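Sensory transduction histidine kinase, putative (Borrelia burgdorferi, PDB 5BWJ) is a membrane-bound hybrid histidine kinase, represented here by a periplasmic Venus flytrap domain that senses small molecules associated with tick feeding. Local coordinates at the interface of chains A and B. Coordinates in Å, arbitrary orientation; residue numbers count along the deposited sequence, not the author numbering. Chains: chain A/B, Sensory transduction histidine kinase, putative.

The interface of chains A and B. Residues chain A 24, 160, 164, 167-168; chain B 163, 167, 173.
A:Tyr164 and B:His163 form the apolar centre of this helix-to-helix patch. Helix 159-169 of chain A faces helix 161-169 of chain B. The imidazole turns its edge to the phenol ring, with planes 56° apart. B:His163 NE2 lies 3.3 Å from A:Tyr164 CE1, on the ring side opposite A:Asn168. The amide ND2 of A:Asn168 sits over that other face and packs the ring within its own chain. A:Lys160 crosses the imidazole at about a right angle, and its CE lies 3.8 Å from B:His163 CD2. The lysine charge may disfavour a charged histidine.

B:Asn167 reaches the rim of the phenol, with ND2 3.5 Å from A:Tyr164 CD1. The two Asn167 side chains meet from opposite directions near the two-fold axis. A:Asn167 ND2 stands 3.5 Å from B:Asn167 O, a loose polar contact.

At the outer rim, the tyrosine CG is anti to the backbone N (chi1 176°), and the ring extends across to B:Asp173. A:Asn24 also approaches this carboxylate. As built, two acceptors face each other there, A:Asn24 OD1 and B:Asp173 OD1, 2.8 Å apart. The amide orientation is therefore doubtful.

The patch recurs with the chains exchanged. The structure alone does not show whether this dimer forms in the cell. The phenol hydroxyl OH of A:Tyr164 donates a short 2.5 Å hydrogen bond to the syn lone pair of B:Asp173 OD1.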
# COMPACT_ATOMS: atom_id res chain seq x y z
N ASN A 24 -10.11 5.56 14.06
CA ASN A 24 -9.89 6.53 15.12
C ASN A 24 -10.95 6.46 16.21
O ASN A 24 -10.65 6.68 17.39
CB ASN A 24 -9.86 7.95 14.53
CG ASN A 24 -8.83 8.10 13.42
OD1 ASN A 24 -8.26 7.12 12.95
ND2 ASN A 24 -8.60 9.34 12.99
N LYS A 160 1.65 1.50 5.32
CA LYS A 160 0.38 2.20 5.55
C LYS A 160 -0.20 1.96 6.94
O LYS A 160 -0.64 2.90 7.60
CB LYS A 160 -0.64 1.78 4.48
CG LYS A 160 -2.02 2.42 4.64
CD LYS A 160 -1.97 3.94 4.55
CE LYS A 160 -3.36 4.55 4.68
NZ LYS A 160 -3.36 6.02 4.46
N TYR A 164 -0.82 4.78 9.70
CA TYR A 164 -2.21 5.04 10.05
C TYR A 164 -2.46 5.01 11.56
O TYR A 164 -3.00 5.95 12.13
CB TYR A 164 -3.12 4.03 9.36
CG TYR A 164 -4.57 4.17 9.74
CD1 TYR A 164 -5.31 5.27 9.32
CD2 TYR A 164 -5.20 3.21 10.52
CE1 TYR A 164 -6.63 5.41 9.67
CE2 TYR A 164 -6.53 3.34 10.87
CZ TYR A 164 -7.23 4.44 10.44
OH TYR A 164 -8.55 4.59 10.78
N ASN A 167 -0.82 7.91 13.42
CA ASN A 167 -1.53 9.19 13.33
C ASN A 167 -2.74 9.23 14.25
O ASN A 167 -3.28 10.31 14.53
CB ASN A 167 -1.95 9.45 11.88
CG ASN A 167 -2.45 10.87 11.67
OD1 ASN A 167 -1.66 11.80 11.56
ND2 ASN A 167 -3.77 11.03 11.61
N ASN A 168 -3.17 8.06 14.72
CA ASN A 168 -4.32 7.97 15.62
C ASN A 168 -3.93 8.11 17.09
O ASN A 168 -4.78 8.45 17.92
CB ASN A 168 -5.03 6.63 15.41
CG ASN A 168 -5.59 6.47 14.01
OD1 ASN A 168 -5.35 7.30 13.13
ND2 ASN A 168 -6.34 5.39 13.79
N HIS B 163 -6.77 8.25 1.22
CA HIS B 163 -7.02 8.06 2.63
C HIS B 163 -6.00 8.81 3.48
O HIS B 163 -6.35 9.42 4.49
CB HIS B 163 -7.00 6.58 2.98
CG HIS B 163 -7.40 6.29 4.39
ND1 HIS B 163 -8.71 6.05 4.75
CD2 HIS B 163 -6.68 6.24 5.53
CE1 HIS B 163 -8.77 5.84 6.06
NE2 HIS B 163 -7.55 5.95 6.55
N ASN B 167 -6.88 11.93 6.00
CA ASN B 167 -6.66 11.60 7.40
C ASN B 167 -5.62 12.50 8.07
O ASN B 167 -5.70 12.75 9.27
CB ASN B 167 -6.24 10.14 7.53
CG ASN B 167 -6.34 9.63 8.96
OD1 ASN B 167 -7.27 9.96 9.69
ND2 ASN B 167 -5.37 8.81 9.36
N ASP B 173 -11.17 10.63 8.64
CA ASP B 173 -10.94 9.20 8.48
C ASP B 173 -12.03 8.63 7.57
O ASP B 173 -13.13 8.33 8.02
CB ASP B 173 -10.94 8.50 9.84
CG ASP B 173 -10.32 7.11 9.78
OD1 ASP B 173 -10.03 6.55 10.86
OD2 ASP B 173 -10.10 6.58 8.67